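Local coordinates for protein aldehyde dehydrogenase (Burkholderia vietnamiensis, PDB 5KF0) that probably oxidises aldehydes to carboxylic acids with a nicotinamide dinucleotide cofactor, and binds NADPH in a four-subunit assembly, at residues A[59-64]-A[179-184]; A[132-137]-A[479-484]; A[172-177]-A[468-473]. All blocks are in the same frame, centred on the assembly; numbering follows the deposited sequence.

Interaction 1 of 3, residues A[59-64]-A[179-184]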
loop_
_atom_site.group_PDB
_atom_site.type_symbol
_atom_site.label_atom_id
_atom_site.label_comp_id
_atom_site.label_asym_id
_atom_site.label_seq_id
_atom_site.Cartn_x
_atom_site.Cartn_y
_atom_site.Cartn_z
ATOM N N VAL A 59 30.191 12.849 -2.083
ATOM C CA VAL A 59 30.296 11.896 -3.186
ATOM C C VAL A 59 31.000 10.634 -2.720
ATOM O O VAL A 59 30.542 9.516 -2.989
ATOM C CB VAL A 59 31.009 12.536 -4.396
ATOM C CG1 VAL A 59 31.368 11.478 -5.448
ATOM C CG2 VAL A 59 30.130 13.610 -5.028
ATOM N N ASP A 60 32.099 10.792 -1.981
ATOM C CA ASP A 60 32.852 9.634 -1.517
ATOM C C ASP A 60 32.071 8.807 -0.507
ATOM O O ASP A 60 32.347 7.608 -0.375
ATOM C CB ASP A 60 34.190 10.072 -0.919
ATOM C CG ASP A 60 35.156 10.589 -1.975
ATOM O OD1 ASP A 60 34.928 10.302 -3.173
ATOM O OD2 ASP A 60 36.136 11.273 -1.611
ATOM N N ALA A 61 31.099 9.405 0.186
ATOM C CA ALA A 61 30.289 8.705 1.178
ATOM C C ALA A 61 29.070 8.002 0.593
ATOM O O ALA A 61 28.349 7.339 1.342
ATOM C CB ALA A 61 29.821 9.681 2.269
ATOM N N VAL A 62 28.807 8.134 -0.711
ATOM C CA VAL A 62 27.581 7.582 -1.292
ATOM C C VAL A 62 27.505 6.069 -1.087
ATOM O O VAL A 62 26.497 5.541 -0.600
ATOM C CB VAL A 62 27.482 7.963 -2.778
ATOM C CG1 VAL A 62 26.406 7.126 -3.469
ATOM C CG2 VAL A 62 27.156 9.451 -2.885
ATOM N N LYS A 63 28.557 5.344 -1.468
ATOM C CA LYS A 63 28.491 3.888 -1.348
ATOM C C LYS A 63 28.469 3.449 0.114
ATOM O O LYS A 63 27.613 2.619 0.474
ATOM C CB LYS A 63 29.631 3.243 -2.145
ATOM C CG LYS A 63 29.594 1.721 -2.156
ATOM C CD LYS A 63 30.526 1.175 -3.241
ATOM C CE LYS A 63 31.179 -0.133 -2.824
ATOM N NZ LYS A 63 30.202 -1.251 -2.777
ATOM N N PRO A 64 29.315 3.976 1.007
ATOM C CA PRO A 64 29.208 3.568 2.418
ATOM C C PRO A 64 27.843 3.845 3.035
ATOM O O PRO A 64 27.334 3.020 3.809
ATOM C CB PRO A 64 30.315 4.390 3.091
ATOM C CG PRO A 64 31.317 4.609 2.011
ATOM C CD PRO A 64 30.523 4.794 0.764
ATOM N N GLY A 179 19.496 6.966 3.555
ATOM C CA GLY A 179 20.865 6.619 3.233
ATOM C C GLY A 179 21.585 7.589 2.324
ATOM O O GLY A 179 22.502 7.177 1.604
ATOM N N CYS A 180 21.217 8.895 2.350
ATOM C CA CYS A 180 21.830 9.921 1.504
ATOM C C CYS A 180 22.836 10.737 2.289
ATOM O O CYS A 180 22.482 11.276 3.351
ATOM C CB CYS A 180 20.779 10.882 0.961
ATOM S SG CYS A 180 19.636 10.200 -0.213
ATOM N N PRO A 181 24.061 10.901 1.793
ATOM C CA PRO A 181 24.916 11.977 2.303
ATOM C C PRO A 181 24.279 13.322 1.983
ATOM O O PRO A 181 23.581 13.476 0.975
ATOM C CB PRO A 181 26.231 11.791 1.528
ATOM C CG PRO A 181 26.117 10.438 0.841
ATOM C CD PRO A 181 24.646 10.253 0.610
ATOM N N PHE A 182 24.526 14.311 2.843
ATOM C CA PHE A 182 23.919 15.617 2.611
ATOM C C PHE A 182 24.842 16.724 3.098
ATOM O O PHE A 182 25.676 16.528 3.988
ATOM C CB PHE A 182 22.549 15.743 3.303
ATOM C CG PHE A 182 22.628 15.739 4.804
ATOM C CD1 PHE A 182 22.830 16.929 5.505
ATOM C CD2 PHE A 182 22.513 14.546 5.517
ATOM C CE1 PHE A 182 22.913 16.935 6.894
ATOM C CE2 PHE A 182 22.591 14.536 6.914
ATOM C CZ PHE A 182 22.801 15.731 7.602
ATOM N N VAL A 183 24.635 17.911 2.535
ATOM C CA VAL A 183 25.284 19.137 2.980
ATOM C C VAL A 183 24.166 20.125 3.279
ATOM O O VAL A 183 23.381 20.456 2.384
ATOM C CB VAL A 183 26.243 19.709 1.920
ATOM C CG1 VAL A 183 26.971 20.944 2.479
ATOM C CG2 VAL A 183 27.277 18.642 1.467
ATOM N N LEU A 184 24.086 20.581 4.530
ATOM C CA LEU A 184 23.032 21.483 4.986
ATOM C C LEU A 184 23.599 22.884 5.173
ATOM O O LEU A 184 24.618 23.059 5.850
ATOM C CB LEU A 184 22.426 20.995 6.309
ATOM C CG LEU A 184 21.486 21.976 7.040
ATOM C CD1 LEU A 184 20.207 22.226 6.237
ATOM C CD2 LEU A 184 21.145 21.474 8.453
HETATM O O HOH W 1 24.033 6.929 -0.775
#

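Interaction 2 of 3, residues A[132-137]-A[479-484]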
loop_
_atom_site.group_PDB
_atom_site.type_symbol
_atom_site.label_atom_id
_atom_site.label_comp_id
_atom_site.label_asym_id
_atom_site.label_seq_id
_atom_site.Cartn_x
_atom_site.Cartn_y
_atom_site.Cartn_z
ATOM N N LEU A 132 5.878 -6.973 -8.368
ATOM C CA LEU A 132 4.878 -6.544 -9.339
ATOM C C LEU A 132 4.502 -7.669 -10.299
ATOM O O LEU A 132 5.378 -8.297 -10.901
ATOM C CB LEU A 132 5.410 -5.358 -10.144
ATOM C CG LEU A 132 5.815 -4.118 -9.362
ATOM C CD1 LEU A 132 6.578 -3.166 -10.286
ATOM C CD2 LEU A 132 4.587 -3.432 -8.744
ATOM N N ASN A 133 3.198 -7.893 -10.479
ATOM C CA ASN A 133 2.785 -8.732 -11.598
ATOM C C ASN A 133 3.074 -7.994 -12.892
ATOM O O ASN A 133 2.575 -6.882 -13.100
ATOM C CB ASN A 133 1.308 -9.097 -11.559
ATOM C CG ASN A 133 0.901 -9.852 -12.815
ATOM O OD1 ASN A 133 1.467 -10.914 -13.118
ATOM N ND2 ASN A 133 -0.031 -9.285 -13.586
ATOM N N LEU A 134 3.877 -8.614 -13.752
ATOM C CA LEU A 134 4.146 -8.090 -15.078
ATOM C C LEU A 134 3.483 -8.909 -16.170
ATOM O O LEU A 134 3.519 -8.500 -17.335
ATOM C CB LEU A 134 5.664 -8.034 -15.333
ATOM C CG LEU A 134 6.478 -7.171 -14.359
ATOM C CD1 LEU A 134 7.924 -7.090 -14.834
ATOM C CD2 LEU A 134 5.904 -5.756 -14.221
ATOM N N GLU A 135 2.853 -10.036 -15.829
ATOM C CA GLU A 135 2.200 -10.869 -16.838
ATOM C C GLU A 135 0.825 -10.280 -17.170
ATOM O O GLU A 135 -0.231 -10.798 -16.798
ATOM C CB GLU A 135 2.097 -12.315 -16.364
ATOM C CG GLU A 135 3.424 -12.958 -16.031
ATOM C CD GLU A 135 3.281 -14.458 -15.792
ATOM O OE1 GLU A 135 2.404 -14.863 -15.002
ATOM O OE2 GLU A 135 4.030 -15.237 -16.403
ATOM N N ILE A 136 0.855 -9.152 -17.887
ATOM C CA ILE A 136 -0.371 -8.494 -18.336
ATOM C C ILE A 136 -0.732 -8.857 -19.769
ATOM O O ILE A 136 -1.808 -8.459 -20.248
ATOM C CB ILE A 136 -0.286 -6.958 -18.205
ATOM C CG1 ILE A 136 0.809 -6.382 -19.118
ATOM C CG2 ILE A 136 -0.050 -6.543 -16.765
ATOM C CD1 ILE A 136 0.779 -4.853 -19.235
ATOM N N SER A 137 0.124 -9.601 -20.464
ATOM C CA SER A 137 -0.101 -10.010 -21.842
ATOM C C SER A 137 0.877 -11.130 -22.145
ATOM O O SER A 137 1.852 -11.326 -21.421
ATOM C CB SER A 137 0.099 -8.846 -22.818
ATOM O OG SER A 137 1.478 -8.523 -22.899
ATOM N N LEU A 479 14.107 -0.862 -10.419
ATOM C CA LEU A 479 13.354 -2.052 -10.772
ATOM C C LEU A 479 14.312 -3.169 -11.150
ATOM O O LEU A 479 15.290 -2.940 -11.862
ATOM C CB LEU A 479 12.432 -1.739 -11.955
ATOM C CG LEU A 479 11.640 -2.897 -12.564
ATOM C CD1 LEU A 479 10.563 -3.365 -11.576
ATOM C CD2 LEU A 479 11.031 -2.428 -13.897
ATOM N N MET A 480 14.030 -4.377 -10.671
ATOM C CA MET A 480 14.658 -5.581 -11.193
ATOM C C MET A 480 13.572 -6.407 -11.864
ATOM O O MET A 480 12.605 -6.815 -11.206
ATOM C CB MET A 480 15.358 -6.392 -10.096
ATOM C CG MET A 480 15.996 -7.666 -10.643
ATOM S SD MET A 480 16.926 -8.585 -9.387
ATOM C CE MET A 480 15.594 -8.887 -8.244
ATOM N N VAL A 481 13.729 -6.650 -13.164
ATOM C CA VAL A 481 12.852 -7.539 -13.920
ATOM C C VAL A 481 13.555 -8.879 -14.034
ATOM O O VAL A 481 14.679 -8.945 -14.539
ATOM C CB VAL A 481 12.550 -6.973 -15.317
ATOM C CG1 VAL A 481 11.691 -7.959 -16.120
ATOM C CG2 VAL A 481 11.881 -5.602 -15.205
ATOM N N VAL A 482 12.911 -9.952 -13.584
ATOM C CA VAL A 482 13.482 -11.289 -13.701
ATOM C C VAL A 482 12.676 -12.066 -14.733
ATOM O O VAL A 482 11.452 -12.197 -14.599
ATOM C CB VAL A 482 13.484 -12.018 -12.352
ATOM C CG1 VAL A 482 14.033 -13.434 -12.523
ATOM C CG2 VAL A 482 14.310 -11.226 -11.335
ATOM N N ARG A 483 13.350 -12.604 -15.745
ATOM C CA ARG A 483 12.672 -13.443 -16.728
ATOM C C ARG A 483 12.919 -14.908 -16.405
ATOM O O ARG A 483 14.070 -15.334 -16.262
ATOM C CB ARG A 483 13.129 -13.169 -18.162
ATOM C CG ARG A 483 12.223 -13.915 -19.162
ATOM C CD ARG A 483 12.720 -13.878 -20.596
ATOM N NE ARG A 483 11.631 -14.232 -21.517
ATOM C CZ ARG A 483 11.693 -14.146 -22.844
ATOM N NH1 ARG A 483 12.806 -13.743 -23.452
ATOM N NH2 ARG A 483 10.628 -14.460 -23.572
ATOM N N ARG A 484 11.834 -15.669 -16.304
ATOM C CA ARG A 484 11.881 -17.122 -16.237
ATOM C C ARG A 484 11.390 -17.676 -17.566
ATOM O O ARG A 484 10.357 -17.233 -18.085
ATOM C CB ARG A 484 11.013 -17.629 -15.091
ATOM C CG ARG A 484 11.462 -17.110 -13.750
ATOM C CD ARG A 484 10.507 -17.536 -12.668
ATOM N NE ARG A 484 10.555 -18.978 -12.442
ATOM C CZ ARG A 484 9.688 -19.622 -11.670
ATOM N NH1 ARG A 484 8.717 -18.940 -11.074
ATOM N NH2 ARG A 484 9.783 -20.934 -11.496
#

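Interaction 3 of 3, residues A[172-177]-A[468-473]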
loop_
_atom_site.group_PDB
_atom_site.type_symbol
_atom_site.label_atom_id
_atom_site.label_comp_id
_atom_site.label_asym_id
_atom_site.label_seq_id
_atom_site.Cartn_x
_atom_site.Cartn_y
_atom_site.Cartn_z
ATOM N N VAL A 172 17.216 16.543 7.167
ATOM C CA VAL A 172 18.288 15.720 7.729
ATOM C C VAL A 172 17.772 14.336 8.101
ATOM O O VAL A 172 18.398 13.316 7.785
ATOM C CB VAL A 172 18.904 16.426 8.949
ATOM C CG1 VAL A 172 19.836 15.485 9.713
ATOM C CG2 VAL A 172 19.642 17.692 8.514
ATOM N N ALA A 173 16.659 14.280 8.848
ATOM C CA ALA A 173 16.220 12.988 9.370
ATOM C C ALA A 173 15.815 12.029 8.255
ATOM O O ALA A 173 16.241 10.860 8.292
ATOM C CB ALA A 173 15.095 13.187 10.391
ATOM N N PRO A 174 15.038 12.434 7.249
ATOM C CA PRO A 174 14.749 11.502 6.140
ATOM C C PRO A 174 15.977 11.155 5.325
ATOM O O PRO A 174 16.078 10.024 4.826
ATOM C CB PRO A 174 13.714 12.244 5.285
ATOM C CG PRO A 174 13.382 13.501 5.994
ATOM C CD PRO A 174 14.302 13.711 7.137
ATOM N N ALA A 175 16.923 12.087 5.176
ATOM C CA ALA A 175 18.143 11.763 4.450
ATOM C C ALA A 175 18.883 10.623 5.128
ATOM O O ALA A 175 19.367 9.702 4.457
ATOM C CB ALA A 175 19.041 12.999 4.343
ATOM N N LEU A 176 18.977 10.662 6.464
ATOM C CA LEU A 176 19.636 9.575 7.190
ATOM C C LEU A 176 18.853 8.273 7.060
ATOM O O LEU A 176 19.443 7.198 6.858
ATOM C CB LEU A 176 19.799 9.959 8.664
ATOM C CG LEU A 176 20.738 11.146 8.910
ATOM C CD1 LEU A 176 20.544 11.690 10.319
ATOM C CD2 LEU A 176 22.185 10.729 8.701
ATOM N N ALA A 177 17.518 8.355 7.153
ATOM C CA ALA A 177 16.686 7.169 6.982
ATOM C C ALA A 177 16.869 6.571 5.596
ATOM O O ALA A 177 16.903 5.340 5.441
ATOM C CB ALA A 177 15.212 7.521 7.203
ATOM N N ARG A 468 7.812 10.198 5.245
ATOM C CA ARG A 468 7.596 9.266 4.133
ATOM C C ARG A 468 7.809 9.933 2.784
ATOM O O ARG A 468 8.364 9.327 1.856
ATOM C CB ARG A 468 6.175 8.697 4.178
ATOM C CG ARG A 468 5.922 7.689 5.268
ATOM C CD ARG A 468 4.438 7.334 5.314
ATOM N NE ARG A 468 3.925 7.024 3.979
ATOM C CZ ARG A 468 2.631 6.887 3.690
ATOM N NH1 ARG A 468 1.721 7.027 4.646
ATOM N NH2 ARG A 468 2.250 6.614 2.454
ATOM N N TYR A 469 7.345 11.175 2.647
ATOM C CA TYR A 469 7.331 11.849 1.357
ATOM C C TYR A 469 8.708 12.394 1.024
ATOM O O TYR A 469 9.126 12.352 -0.137
ATOM C CB TYR A 469 6.223 12.922 1.394
ATOM C CG TYR A 469 5.015 12.284 2.044
ATOM C CD1 TYR A 469 4.698 12.524 3.382
ATOM C CD2 TYR A 469 4.255 11.347 1.352
ATOM C CE1 TYR A 469 3.638 11.866 3.998
ATOM C CE2 TYR A 469 3.204 10.690 1.962
ATOM C CZ TYR A 469 2.895 10.957 3.267
ATOM O OH TYR A 469 1.846 10.297 3.863
ATOM N N ALA A 470 9.446 12.838 2.043
ATOM C CA ALA A 470 10.835 13.221 1.835
ATOM C C ALA A 470 11.692 12.023 1.426
ATOM O O ALA A 470 12.546 12.144 0.540
ATOM C CB ALA A 470 11.369 13.882 3.104
ATOM N N ILE A 471 11.476 10.862 2.051
ATOM C CA ILE A 471 12.212 9.653 1.666
ATOM C C ILE A 471 11.974 9.326 0.196
ATOM O O ILE A 471 12.904 8.942 -0.522
ATOM C CB ILE A 471 11.827 8.472 2.582
ATOM C CG1 ILE A 471 12.410 8.673 3.980
ATOM C CG2 ILE A 471 12.330 7.138 1.995
ATOM C CD1 ILE A 471 11.939 7.609 4.990
ATOM N N GLU A 472 10.731 9.478 -0.276
ATOM C CA GLU A 472 10.451 9.228 -1.688
ATOM C C GLU A 472 11.280 10.138 -2.586
ATOM O O GLU A 472 11.845 9.688 -3.591
ATOM C CB GLU A 472 8.957 9.403 -1.980
ATOM C CG GLU A 472 8.595 8.972 -3.385
ATOM C CD GLU A 472 7.153 9.216 -3.753
ATOM O OE1 GLU A 472 6.416 9.830 -2.951
ATOM O OE2 GLU A 472 6.760 8.789 -4.861
ATOM N N ASP A 473 11.376 11.430 -2.240
ATOM C CA ASP A 473 12.149 12.341 -3.078
ATOM C C ASP A 473 13.647 12.087 -2.976
ATOM O O ASP A 473 14.387 12.387 -3.920
ATOM C CB ASP A 473 11.852 13.795 -2.704
ATOM C CG ASP A 473 10.518 14.268 -3.234
ATOM O OD1 ASP A 473 10.061 13.733 -4.263
ATOM O OD2 ASP A 473 9.927 15.172 -2.621
#

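Interaction 1 of 3, residues A[59-64]-A[179-184]
One water bridges V62 and G179, donating a hydrogen bond to each carbonyl: it lies 2.8 Å from V62 O and 2.8 Å from G179 O. The latter belongs to the turn after helix 164-178, which links parallel strands 155-158 and 182-185 in a beta-alpha-beta crossover of the Rossmann-like cofactor domain. That helix ends in a Schellman motif with G179 as C-prime residue: G179 N bonds back to L176 O and C180 N to A175 O. G179 has a positive phi (90°), as is usual for the C-prime residue of this motif. The chain then turns through C180 into P181, and the pyrrolidine ring is what meets the other segment. P181 CG makes the closest contacts, at the joint between helix 48-60 and helix 62-67, where V62 N still bonds back to V59 O at 3.2 Å. It meets A61, 4.0 Å from A61 CB and 3.8 Å from A61 C, and also V62, whose side chain crosses the ring at about a right angle. With chi1 at 166°, V62 CG1 is anti to the backbone N, while CG2 stays beside that N and meets the proline. Side-chain contacts are thus purely apolar, and the water carries the polar link between the two backbones. From P181 on, the chain joins strand 155-158 of the mixed sheet, P181 pairing with C155 through the backbone. The tip of the proline ring meets the valine methyl where P181 CG lies 4.0 Å from V62 CG2.

Interaction 2 of 3, residues A[132-137]-A[479-484]
Between L132 and L479, and between L134 and V481, no planar group intervenes; the contact is made by branched aliphatic ends, and the N133 amide and E135 carboxylate are engaged away from it. The amide OD1 of N133 takes a weak bond from E135 N (3.2 Å, 145° at the hydrogen), and its ND2 reaches V125 O of the third subunit. In the carboxylate of E135, OE2 accepts from G142 N. Across the contact, L132 CD1 approaches L479 CD1 at 4.2 Å, methyl against methyl, and two residues further on in each segment L134 CD1 meets V481 CG1 at 4.1 Å. In both pairs the side chains cross obliquely. V481 CG1, anti to its N (chi1 177°), is the branch that meets L134 CD1. No hydrogen bond joins the two segments, whose nearest CA atoms, those of L134 and V481, are 8.8 Å apart. Strand 143-151 lies between them, flanked by antiparallel strands 129-133 and 475-483, and L132 also packs on T147, V481 on Y143. This three-stranded extension is the oligomerisation element of the aldehyde dehydrogenase fold: residues 479-482 continue the sheet as a parallel ladder with a strand of the second subunit, while L132 packs on P453 of that same subunit.

Interaction 3 of 3, residues A[172-177]-A[468-473]
P174 and A470 form the tight end of this helix pair: P174 CG lies 3.5 Å from A470 CB, and P174 CB is scarcely farther at 3.6 Å. The small alanine lets the proline ring press close to helix 467-473. Packing is easier toward I471, whose CG1 lies 4.0 Å from P174 CB. Its chi1 of -72° keeps CG1 anti to the carbonyl carbon, and the extended second torsion carries CD1 on to A177 CB at 4.0 Å. All four of these residues are buried, and no hydrogen bond crosses between the helices. The outer side of helix 467-473 differs: R468, Y469, E472 and D473 are partly exposed. There R468 CB lies over the centre of the Y469 ring, and R468 NH2 forms a salt bridge with E130 of the second subunit. Helix 164-178 is kinked at P174, whose N has no bond to the preceding turn. The two axes cross at -59° with a closest approach of 8.7 Å, an apolar helix-helix crossing that sets helix 467-473 against the connecting helix of a Rossmann-like beta-alpha-beta unit.

From the N terminus, interaction 1 opens at 59-64 and closes its loop at 179-184, tying the joint of two early helices to the start of strand 182-185. Interaction 2 opens within that loop, at 132-137, and closes only near the C terminus at 479-484, so the two cross. Interaction 3, from 172-177 to 468-473, nests inside the loop of interaction 2 and also crosses interaction 1. Interactions 1 and 3 touch, since helix 164-178 (interaction 3) leads into strand 182-185 (interaction 1) and F182 packs on V172 and A175. Interaction 2 lies apart, its nearest atoms about 13 Å from interaction 3, yet helix 467-473 leads directly into its strand 475-483, connecting the cofactor-binding domain with the intersubunit sheet.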